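Local coordinates for oxalate--CoA ligase (Arabidopsis thaliana, PDB 5IE2), which belongs to the ANL superfamily of AMP-binding enzymes and is modelled here with adenosine-5'-triphosphate and a magnesium ion, at residues Glu11-Ala14 and Lys15-Asp19; Phe97-Asp101 and Ser102-Leu106; Thr243-Trp246 and Pro247-Lys251; Val465-Glu468 and Asp469-Phe473. All blocks are in the same frame, centred on the assembly; numbering follows the deposited sequence. Where two conformers were deposited one is given.

Interaction 1: residues Glu11-Ala14 and Lys15-Asp19; sequences ENVA and KKFPD
Glu11 and Lys15 run side by side and point the same way, an i to i+4 salt bridge on the last turns of the N-terminal helix 6-16. Both chains are extended beyond CG. Glu11 starts with CG anti to its backbone N (chi1 179°), whereas Lys15 starts with CG beside its own N (chi1 -76°), and these unlike starts bring the two ends together although neither CB aims at the other residue. The carboxylate is met through one oxygen, Glu11 OE2, 3.2 Å from Lys15 NZ; the hydrogen bond within this ion pair is weak. Lower down, the aliphatic part of Lys15 passes the glutamate carbonyl, with Lys15 CG 3.6 Å from Glu11 O.

On another side of the helix, Val13 and Phe17 make a looser apolar contact, Val13 CG1 standing 4.3 Å from Phe17 CD2. One face of the Phe17 ring is covered from above its centre by Lys16 CG. Val13 and Phe17 also pack on Met1, while Ala14 and Pro18 touch helix 33-50.

Phe17 is the first residue to leave helical geometry, yet its N still donates to Val13 O at 2.9 Å. Pro18 has no N-H to offer the next carbonyl; instead its ring packs there, with Pro18 CD 3.4 Å from Ala14 O.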
loop_
_atom_site.group_PDB
_atom_site.type_symbol
_atom_site.label_atom_id
_atom_site.label_comp_id
_atom_site.label_asym_id
_atom_site.label_seq_id
_atom_site.Cartn_x
_atom_site.Cartn_y
_atom_site.Cartn_z
ATOM N N GLU A 11 16.101 15.722 4.995
ATOM C CA GLU A 11 17.106 16.796 5.029
ATOM C C GLU A 11 18.535 16.216 4.963
ATOM O O GLU A 11 19.415 16.716 4.220
ATOM C CB GLU A 11 16.977 17.654 6.301
ATOM C CG GLU A 11 18.021 18.725 6.349
ATOM C CD GLU A 11 17.944 19.632 7.560
ATOM O OE1 GLU A 11 17.351 19.227 8.579
ATOM O OE2 GLU A 11 18.528 20.748 7.486
ATOM N N ASN A 12 18.794 15.200 5.799
ATOM C CA ASN A 12 20.123 14.533 5.767
ATOM C C ASN A 12 20.438 13.935 4.391
ATOM O O ASN A 12 21.548 14.042 3.898
ATOM C CB ASN A 12 20.213 13.407 6.816
ATOM C CG ASN A 12 20.181 13.932 8.220
ATOM O OD1 ASN A 12 20.433 15.140 8.459
ATOM N ND2 ASN A 12 19.878 13.044 9.177
ATOM N N VAL A 13 19.432 13.308 3.774
ATOM C CA VAL A 13 19.590 12.759 2.436
ATOM C C VAL A 13 19.973 13.842 1.428
ATOM O O VAL A 13 20.888 13.634 0.625
ATOM C CB VAL A 13 18.292 12.042 1.929
ATOM C CG1 VAL A 13 18.415 11.667 0.397
ATOM C CG2 VAL A 13 18.096 10.742 2.683
ATOM N N ALA A 14 19.279 14.971 1.474
ATOM C CA ALA A 14 19.534 16.036 0.482
ATOM C C ALA A 14 20.948 16.576 0.652
ATOM O O ALA A 14 21.658 16.846 -0.340
ATOM C CB ALA A 14 18.531 17.156 0.614
ATOM N N LYS A 15 21.353 16.760 1.904
ATOM C CA LYS A 15 22.734 17.174 2.146
ATOM C C LYS A 15 23.802 16.170 1.707
ATOM O O LYS A 15 24.896 16.577 1.233
ATOM C CB LYS A 15 22.905 17.478 3.647
ATOM C CG LYS A 15 22.275 18.819 4.007
ATOM C CD LYS A 15 22.406 19.072 5.517
ATOM C CE LYS A 15 21.750 20.395 5.920
ATOM N NZ LYS A 15 21.773 20.594 7.425
ATOM N N LYS A 16 23.542 14.878 1.883
ATOM C CA LYS A 16 24.538 13.882 1.491
ATOM C C LYS A 16 24.607 13.605 -0.038
ATOM O O LYS A 16 25.686 13.324 -0.578
ATOM C CB LYS A 16 24.274 12.562 2.233
ATOM C CG LYS A 16 25.439 11.583 2.082
ATOM C CD LYS A 16 25.186 10.357 2.920
ATOM C CE LYS A 16 26.344 9.358 2.812
ATOM N NZ LYS A 16 26.022 8.183 3.673
ATOM N N PHE A 17 23.435 13.631 -0.700
ATOM C CA PHE A 17 23.255 13.245 -2.109
ATOM C C PHE A 17 22.562 14.340 -2.921
ATOM O O PHE A 17 21.584 14.083 -3.641
ATOM C CB PHE A 17 22.421 11.962 -2.214
ATOM C CG PHE A 17 23.040 10.786 -1.496
ATOM C CD1 PHE A 17 24.249 10.257 -1.956
ATOM C CD2 PHE A 17 22.386 10.188 -0.404
ATOM C CE1 PHE A 17 24.869 9.167 -1.313
ATOM C CE2 PHE A 17 22.988 9.076 0.260
ATOM C CZ PHE A 17 24.218 8.553 -0.235
ATOM N N PRO A 18 23.101 15.567 -2.863
ATOM C CA PRO A 18 22.303 16.652 -3.453
ATOM C C PRO A 18 22.088 16.539 -4.952
ATOM O O PRO A 18 21.032 16.996 -5.405
ATOM C CB PRO A 18 23.149 17.944 -3.136
ATOM C CG PRO A 18 24.603 17.412 -2.965
ATOM C CD PRO A 18 24.365 16.040 -2.254
ATOM N N ASP A 19 23.058 16.009 -5.690
ATOM C CA ASP A 19 22.931 16.041 -7.155
ATOM C C ASP A 19 22.495 14.644 -7.694
ATOM O O ASP A 19 22.498 14.402 -8.905
ATOM C CB ASP A 19 24.282 16.539 -7.783
ATOM C CG ASP A 19 24.111 17.682 -8.858
ATOM O OD1 ASP A 19 22.999 18.231 -9.055
ATOM O OD2 ASP A 19 25.124 18.016 -9.547
#

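Interaction 2: residues Phe97-Asp101 and Ser102-Leu106; sequences FYLSD and SDSKL
The side chain of Ser102 turns back to the carbonyls of Tyr98 and Leu99, in the last turn of helix 92-101. Its CB lies 3.2 Å from Tyr98 O. From there chi1 of 63° places OG between the backbone N and the carbonyl carbon of its own residue, turned toward the helix end. At the tip, Ser102 OG is 2.8 Å from Tyr98 O and 3.1 Å from Leu99 O; its single proton can serve either acceptor, and the geometry leaves the choice unsettled. The same oxygen accepts a hydrogen bond from Ser104 OG at 2.7 Å, so this buried hydroxyl is engaged both as donor and as acceptor. Ser104 CB, in turn, packs against Leu99 CD2 at 3.8 Å, beside strand 58-61.

The backbone closes the turn. Ser102 N donates to Tyr98 O, the last helical bond before the cap. A water donates to both Leu99 O and Ser104 O, and Lys375 binds the turn through a salt bridge to Asp103 OD2 and a hydrogen bond to Asp101 O. Two further bonds, Ser104 N to Leu99 O (6→1, 3.2 Å) and Asp103 N to Ser100 O (5→2), enclose Asp103 with its positive phi of 58°. They make a Schellman motif, the C-terminal cap through which helix 92-101 passes into strand 104-110.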
loop_
_atom_site.group_PDB
_atom_site.type_symbol
_atom_site.label_atom_id
_atom_site.label_comp_id
_atom_site.label_asym_id
_atom_site.label_seq_id
_atom_site.Cartn_x
_atom_site.Cartn_y
_atom_site.Cartn_z
ATOM N N PHE A 97 -17.727 13.830 3.289
ATOM C CA PHE A 97 -17.518 13.007 4.477
ATOM C C PHE A 97 -16.045 12.973 4.939
ATOM O O PHE A 97 -15.776 13.128 6.129
ATOM C CB PHE A 97 -17.989 11.563 4.260
ATOM C CG PHE A 97 -17.711 10.672 5.450
ATOM C CD1 PHE A 97 -18.597 10.641 6.517
ATOM C CD2 PHE A 97 -16.544 9.924 5.525
ATOM C CE1 PHE A 97 -18.345 9.839 7.633
ATOM C CE2 PHE A 97 -16.262 9.137 6.653
ATOM C CZ PHE A 97 -17.179 9.094 7.704
ATOM N N TYR A 98 -15.107 12.718 4.019
ATOM C CA TYR A 98 -13.722 12.544 4.430
ATOM C C TYR A 98 -13.071 13.874 4.812
ATOM O O TYR A 98 -12.201 13.914 5.677
ATOM C CB TYR A 98 -12.919 11.845 3.302
ATOM C CG TYR A 98 -13.295 10.371 3.223
ATOM C CD1 TYR A 98 -13.056 9.534 4.304
ATOM C CD2 TYR A 98 -13.917 9.831 2.087
ATOM C CE1 TYR A 98 -13.429 8.201 4.283
ATOM C CE2 TYR A 98 -14.296 8.484 2.049
ATOM C CZ TYR A 98 -14.033 7.671 3.156
ATOM O OH TYR A 98 -14.388 6.326 3.179
ATOM N N LEU A 99 -13.452 14.947 4.141
ATOM C CA LEU A 99 -12.956 16.268 4.505
ATOM C C LEU A 99 -13.427 16.639 5.905
ATOM O O LEU A 99 -12.631 17.141 6.694
ATOM C CB LEU A 99 -13.393 17.329 3.500
ATOM C CG LEU A 99 -12.708 17.308 2.134
ATOM C CD1 LEU A 99 -13.464 18.253 1.214
ATOM C CD2 LEU A 99 -11.225 17.795 2.241
ATOM N N SER A 100 -14.705 16.396 6.213
ATOM C CA SER A 100 -15.228 16.702 7.541
ATOM C C SER A 100 -14.581 15.821 8.619
ATOM O O SER A 100 -14.120 16.312 9.655
ATOM C CB SER A 100 -16.751 16.518 7.561
ATOM O OG SER A 100 -17.238 16.695 8.867
ATOM N N ASP A 101 -14.539 14.522 8.365
ATOM C CA ASP A 101 -14.022 13.565 9.335
ATOM C C ASP A 101 -12.542 13.739 9.690
ATOM O O ASP A 101 -12.145 13.455 10.819
ATOM C CB ASP A 101 -14.233 12.151 8.798
ATOM C CG ASP A 101 -13.921 11.090 9.824
ATOM O OD1 ASP A 101 -14.686 10.951 10.799
ATOM O OD2 ASP A 101 -12.896 10.397 9.660
ATOM N N SER A 102 -11.733 14.194 8.731
ATOM C CA SER A 102 -10.309 14.420 8.927
ATOM C C SER A 102 -10.031 15.799 9.573
ATOM O O SER A 102 -8.883 16.100 9.915
ATOM C CB SER A 102 -9.596 14.338 7.566
ATOM O OG SER A 102 -10.079 15.385 6.715
ATOM N N ASP A 103 -11.076 16.627 9.713
ATOM C CA ASP A 103 -10.935 18.036 10.137
ATOM C C ASP A 103 -10.023 18.882 9.230
ATOM O O ASP A 103 -9.314 19.807 9.692
ATOM C CB ASP A 103 -10.443 18.112 11.578
ATOM C CG ASP A 103 -11.487 17.607 12.550
ATOM O OD1 ASP A 103 -12.609 18.165 12.513
ATOM O OD2 ASP A 103 -11.198 16.660 13.332
ATOM N N SER A 104 -10.058 18.574 7.939
ATOM C CA SER A 104 -9.283 19.326 6.973
ATOM C C SER A 104 -9.581 20.832 7.016
ATOM O O SER A 104 -10.742 21.232 7.073
ATOM C CB SER A 104 -9.552 18.770 5.548
ATOM O OG SER A 104 -8.921 17.500 5.432
ATOM N N LYS A 105 -8.530 21.641 6.961
ATOM C CA LYS A 105 -8.619 23.108 6.975
ATOM C C LYS A 105 -8.261 23.706 5.621
ATOM O O LYS A 105 -8.411 24.898 5.399
ATOM C CB LYS A 105 -7.684 23.706 8.049
ATOM C CG LYS A 105 -8.350 23.821 9.429
ATOM C CD LYS A 105 -7.352 23.765 10.587
ATOM C CE LYS A 105 -8.090 23.593 11.940
ATOM N NZ LYS A 105 -9.319 24.449 12.039
ATOM N N LEU A 106 -7.749 22.886 4.724
ATOM C CA LEU A 106 -7.312 23.341 3.389
ATOM C C LEU A 106 -7.376 22.137 2.428
ATOM O O LEU A 106 -7.039 21.006 2.822
ATOM C CB LEU A 106 -5.869 23.919 3.458
ATOM C CG LEU A 106 -5.169 24.235 2.134
ATOM C CD1 LEU A 106 -5.871 25.377 1.411
ATOM C CD2 LEU A 106 -3.663 24.524 2.313
HETATM O O HOH W 1 -13.097 19.955 7.958
#

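Interaction 3: residues Thr243-Trp246 and Pro247-Lys251; sequences TTFW and PDMKK
Met249 lies against the Phe245 ring one helical turn away, in a Met-aromatic contact on the inner side of helix 242-251. The closest approach is made by the methylene CG: Met249 CG stands over one ring face, 3.8 Å from the centroid and 20° off the normal, a CH-pi interaction. Chi1 of -67° brings it there, and the bend at chi2 keeps Met249 SD within 3.7 Å of Phe245 CE1 and CZ, in a more oblique approach.

Apolar packing extends to Trp246. Trp246 CE3 is 3.9 Å from Met249 CB, and one face of the indole receives Phe245 CE2 over its centre, so the two aromatic residues and the methionine form a continuous cluster. Around it, Tyr257 meets Phe245 edge to face, Tyr279 does the same to Trp246, and Ile267 of helix 261-273 touches both.

Polar contacts occupy a different side. Thr244 and Asp248 lie alongside each other, joined by a water 2.8 Å from Thr244 OG1 that donates to Asp248 OD2 at 2.6 Å; Asp248 OD1 is held by Ser26.

In the backbone, Asp248 N, Met249 N and Lys250 N each bond to the carbonyl four residues back, but Pro247 has no N-H to give, and its CD takes the place of a donor, 3.6 Å from Thr243 O. The result is a proline-kinked helix whose aromatic side packs on helix 261-273 and whose Met249 rests on strand 205-207, in the larger, N-terminal part of the ANL fold.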
loop_
_atom_site.group_PDB
_atom_site.type_symbol
_atom_site.label_atom_id
_atom_site.label_comp_id
_atom_site.label_asym_id
_atom_site.label_seq_id
_atom_site.Cartn_x
_atom_site.Cartn_y
_atom_site.Cartn_z
ATOM N N THR A 243 1.268 -0.707 -20.545
ATOM C CA THR A 243 2.012 -0.517 -21.789
ATOM C C THR A 243 3.254 0.335 -21.584
ATOM O O THR A 243 4.222 0.171 -22.313
ATOM C CB THR A 243 1.109 0.093 -22.897
ATOM O OG1 THR A 243 0.669 1.391 -22.513
ATOM C CG2 THR A 243 -0.084 -0.734 -23.047
ATOM N N THR A 244 3.253 1.268 -20.634
ATOM C CA THR A 244 4.450 2.094 -20.483
ATOM C C THR A 244 5.370 1.642 -19.352
ATOM O O THR A 244 6.434 2.219 -19.179
ATOM C CB THR A 244 4.110 3.562 -20.223
ATOM O OG1 THR A 244 3.375 3.671 -18.998
ATOM C CG2 THR A 244 3.282 4.142 -21.411
ATOM N N PHE A 245 4.937 0.634 -18.586
ATOM C CA PHE A 245 5.686 0.194 -17.382
ATOM C C PHE A 245 7.132 -0.163 -17.692
ATOM O O PHE A 245 8.058 0.420 -17.101
ATOM C CB PHE A 245 4.975 -1.005 -16.721
ATOM C CG PHE A 245 5.716 -1.553 -15.533
ATOM C CD1 PHE A 245 5.981 -0.715 -14.452
ATOM C CD2 PHE A 245 6.180 -2.865 -15.513
ATOM C CE1 PHE A 245 6.680 -1.177 -13.325
ATOM C CE2 PHE A 245 6.895 -3.348 -14.377
ATOM C CZ PHE A 245 7.142 -2.494 -13.298
ATOM N N TRP A 246 7.356 -1.144 -18.581
ATOM C CA TRP A 246 8.712 -1.587 -18.814
ATOM C C TRP A 246 9.527 -0.548 -19.567
ATOM O O TRP A 246 10.700 -0.415 -19.272
ATOM C CB TRP A 246 8.759 -2.933 -19.548
ATOM C CG TRP A 246 8.368 -4.088 -18.586
ATOM C CD1 TRP A 246 7.253 -4.867 -18.664
ATOM C CD2 TRP A 246 9.092 -4.528 -17.430
ATOM N NE1 TRP A 246 7.227 -5.777 -17.627
ATOM C CE2 TRP A 246 8.343 -5.582 -16.847
ATOM C CE3 TRP A 246 10.303 -4.143 -16.839
ATOM C CZ2 TRP A 246 8.776 -6.268 -15.707
ATOM C CZ3 TRP A 246 10.731 -4.808 -15.685
ATOM C CH2 TRP A 246 9.971 -5.871 -15.135
ATOM N N PRO A 247 8.914 0.178 -20.525
ATOM C CA PRO A 247 9.735 1.276 -21.088
ATOM C C PRO A 247 10.240 2.286 -20.047
ATOM O O PRO A 247 11.397 2.736 -20.147
ATOM C CB PRO A 247 8.789 1.927 -22.084
ATOM C CG PRO A 247 7.997 0.748 -22.613
ATOM C CD PRO A 247 7.732 -0.097 -21.381
ATOM N N ASP A 248 9.390 2.634 -19.079
ATOM C CA ASP A 248 9.816 3.518 -17.985
ATOM C C ASP A 248 10.865 2.869 -17.090
ATOM O O ASP A 248 11.822 3.539 -16.677
ATOM C CB ASP A 248 8.625 3.959 -17.137
ATOM C CG ASP A 248 7.794 5.078 -17.799
ATOM O OD1 ASP A 248 8.280 5.678 -18.795
ATOM O OD2 ASP A 248 6.663 5.347 -17.320
ATOM N N MET A 249 10.675 1.589 -16.771
ATOM C CA MET A 249 11.632 0.890 -15.909
ATOM C C MET A 249 13.003 0.876 -16.584
ATOM O O MET A 249 14.028 1.000 -15.911
ATOM C CB MET A 249 11.188 -0.549 -15.624
ATOM C CG MET A 249 9.913 -0.663 -14.761
ATOM S SD MET A 249 10.258 -0.439 -12.962
ATOM C CE MET A 249 11.079 -2.030 -12.577
ATOM N N LYS A 250 13.023 0.655 -17.915
ATOM C CA LYS A 250 14.326 0.653 -18.595
ATOM C C LYS A 250 14.935 2.032 -18.660
ATOM O O LYS A 250 16.105 2.226 -18.291
ATOM C CB LYS A 250 14.212 0.098 -20.036
ATOM C CG LYS A 250 13.878 -1.337 -20.082
ATOM C CD LYS A 250 13.688 -1.687 -21.590
ATOM C CE LYS A 250 12.667 -2.752 -21.779
ATOM N NZ LYS A 250 12.784 -3.283 -23.187
ATOM N N LYS A 251 14.142 2.996 -19.134
ATOM C CA LYS A 251 14.677 4.305 -19.428
ATOM C C LYS A 251 15.237 4.983 -18.173
ATOM O O LYS A 251 16.196 5.712 -18.230
ATOM C CB LYS A 251 13.578 5.191 -20.013
ATOM C CG LYS A 251 13.989 6.634 -20.258
ATOM C CD LYS A 251 12.851 7.370 -20.995
ATOM C CE LYS A 251 13.195 8.877 -21.127
ATOM N NZ LYS A 251 12.108 9.697 -21.781
HETATM O O HOH W 2 4.813 3.673 -16.603
#

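Interaction 4: residues Val465-Glu468 and Asp469-Phe473; sequences VTEE and DIKAF
Thr466 and Asp469 exchange hydrogen bonds across the first turn of helix 467-477. Thr466 occupies the N-cap position, and chi1 of 65° directs OG1 into the turn, where it accepts from Asp469 N at 3.0 Å. In return, the Asp469 carboxylate leans back over the cap: its OD2 is 2.8 Å from Thr466 OG1 and 3.4 Å from Thr466 N, both bonds being weak. A single carboxylate oxygen thus gathers the hydroxyl and the N-H, and its negative charge probably suits the positive end of the helix dipole.

Val465 and Ile470, the residues before the N-cap and at N4, form the hydrophobic staple that accompanies the box. Val465 CG1 lies 3.5 Å from Ile470 CG1, a tight fit, and Ile470 also packs on Leu430 and Val487.

Charged side chains meet through their carbons. Glu467 and Lys471 run alongside, with Glu467 CG 3.9 Å from Lys471 CD, but Glu467 OE1 stays 5.6 Å from Lys471 NZ, each bound elsewhere: OE1 to Val487 N, NZ to Lys485 O. Capping box and staple together open the helix of a beta-alpha-beta unit, between strands 450-459 and 487-489, in the C-terminal domain of the ANL fold.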
loop_
_atom_site.group_PDB
_atom_site.type_symbol
_atom_site.label_atom_id
_atom_site.label_comp_id
_atom_site.label_asym_id
_atom_site.label_seq_id
_atom_site.Cartn_x
_atom_site.Cartn_y
_atom_site.Cartn_z
ATOM N N VAL A 465 -14.508 -22.603 -19.298
ATOM C CA VAL A 465 -14.338 -23.223 -17.987
ATOM C C VAL A 465 -15.692 -23.543 -17.416
ATOM O O VAL A 465 -16.581 -22.699 -17.464
ATOM C CB VAL A 465 -13.593 -22.276 -17.017
ATOM C CG1 VAL A 465 -13.694 -22.777 -15.606
ATOM C CG2 VAL A 465 -12.151 -22.093 -17.436
ATOM N N THR A 466 -15.874 -24.757 -16.893
ATOM C CA THR A 466 -17.126 -25.083 -16.229
ATOM C C THR A 466 -16.920 -25.180 -14.720
ATOM O O THR A 466 -15.797 -25.381 -14.248
ATOM C CB THR A 466 -17.707 -26.401 -16.721
ATOM O OG1 THR A 466 -16.828 -27.469 -16.362
ATOM C CG2 THR A 466 -17.888 -26.383 -18.255
ATOM N N GLU A 467 -18.011 -25.013 -13.985
ATOM C CA GLU A 467 -18.031 -25.232 -12.555
ATOM C C GLU A 467 -17.483 -26.610 -12.222
ATOM O O GLU A 467 -16.724 -26.781 -11.258
ATOM C CB GLU A 467 -19.447 -25.087 -12.025
ATOM C CG GLU A 467 -19.594 -25.407 -10.567
ATOM C CD GLU A 467 -20.977 -25.119 -10.050
ATOM O OE1 GLU A 467 -21.125 -24.268 -9.152
ATOM O OE2 GLU A 467 -21.931 -25.750 -10.549
ATOM N N GLU A 468 -17.868 -27.603 -13.018
ATOM C CA GLU A 468 -17.475 -28.967 -12.736
ATOM C C GLU A 468 -15.994 -29.214 -12.968
ATOM O O GLU A 468 -15.392 -29.931 -12.182
ATOM C CB GLU A 468 -18.305 -29.945 -13.571
ATOM C CG GLU A 468 -19.727 -30.038 -13.044
ATOM C CD GLU A 468 -19.779 -30.414 -11.560
ATOM O OE1 GLU A 468 -19.055 -31.363 -11.138
ATOM O OE2 GLU A 468 -20.522 -29.719 -10.808
ATOM N N ASP A 469 -15.409 -28.583 -13.987
ATOM C CA ASP A 469 -13.975 -28.639 -14.214
ATOM C C ASP A 469 -13.237 -28.071 -12.992
ATOM O O ASP A 469 -12.307 -28.692 -12.486
ATOM C CB ASP A 469 -13.543 -27.826 -15.439
ATOM C CG ASP A 469 -14.001 -28.435 -16.753
ATOM O OD1 ASP A 469 -14.001 -29.684 -16.889
ATOM O OD2 ASP A 469 -14.324 -27.641 -17.673
ATOM N N ILE A 470 -13.677 -26.901 -12.542
ATOM C CA ILE A 470 -13.008 -26.210 -11.413
ATOM C C ILE A 470 -13.100 -27.044 -10.159
ATOM O O ILE A 470 -12.121 -27.235 -9.436
ATOM C CB ILE A 470 -13.625 -24.837 -11.133
ATOM C CG1 ILE A 470 -13.403 -23.897 -12.319
ATOM C CG2 ILE A 470 -12.983 -24.208 -9.865
ATOM C CD1 ILE A 470 -11.924 -23.662 -12.659
ATOM N N LYS A 471 -14.292 -27.548 -9.897
ATOM C CA LYS A 471 -14.484 -28.358 -8.729
ATOM C C LYS A 471 -13.632 -29.624 -8.792
ATOM O O LYS A 471 -13.011 -29.975 -7.804
ATOM C CB LYS A 471 -15.969 -28.694 -8.542
ATOM C CG LYS A 471 -16.778 -27.490 -8.033
ATOM C CD LYS A 471 -18.255 -27.851 -7.806
ATOM C CE LYS A 471 -18.459 -28.586 -6.502
ATOM N NZ LYS A 471 -19.913 -28.801 -6.171
ATOM N N ALA A 472 -13.599 -30.311 -9.934
ATOM C CA ALA A 472 -12.801 -31.531 -10.051
ATOM C C ALA A 472 -11.302 -31.270 -9.796
ATOM O O ALA A 472 -10.585 -32.043 -9.077
ATOM C CB ALA A 472 -13.009 -32.160 -11.458
ATOM N N PHE A 473 -10.844 -30.166 -10.382
ATOM C CA PHE A 473 -9.464 -29.755 -10.220
ATOM C C PHE A 473 -9.170 -29.475 -8.726
ATOM O O PHE A 473 -8.163 -29.923 -8.172
ATOM C CB PHE A 473 -9.191 -28.529 -11.083
ATOM C CG PHE A 473 -7.783 -28.014 -10.974
ATOM C CD1 PHE A 473 -6.763 -28.543 -11.770
ATOM C CD2 PHE A 473 -7.472 -27.007 -10.060
ATOM C CE1 PHE A 473 -5.450 -28.035 -11.670
ATOM C CE2 PHE A 473 -6.199 -26.542 -9.934
ATOM C CZ PHE A 473 -5.178 -27.037 -10.742
#

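All four interactions are local to a helix, yet they sample different parts of it. Interaction 4 begins a helix and interactions 1 and 2 end one; interaction 3 lies within a helix kinked by proline. Their chemistry follows their place: a solvent-facing ion pair in interaction 1, hydroxyls and carbonyls in interaction 2, an aromatic cluster with sulfur in the more buried interaction 3, and a hydroxyl and carboxylate capping box beside a small apolar staple in interaction 4. None touches another. Interactions 1 to 3 belong to the AMP-binding part of the enzyme, interaction 4 to its C-terminal domain, its centre about 57 Å from that of interaction 1.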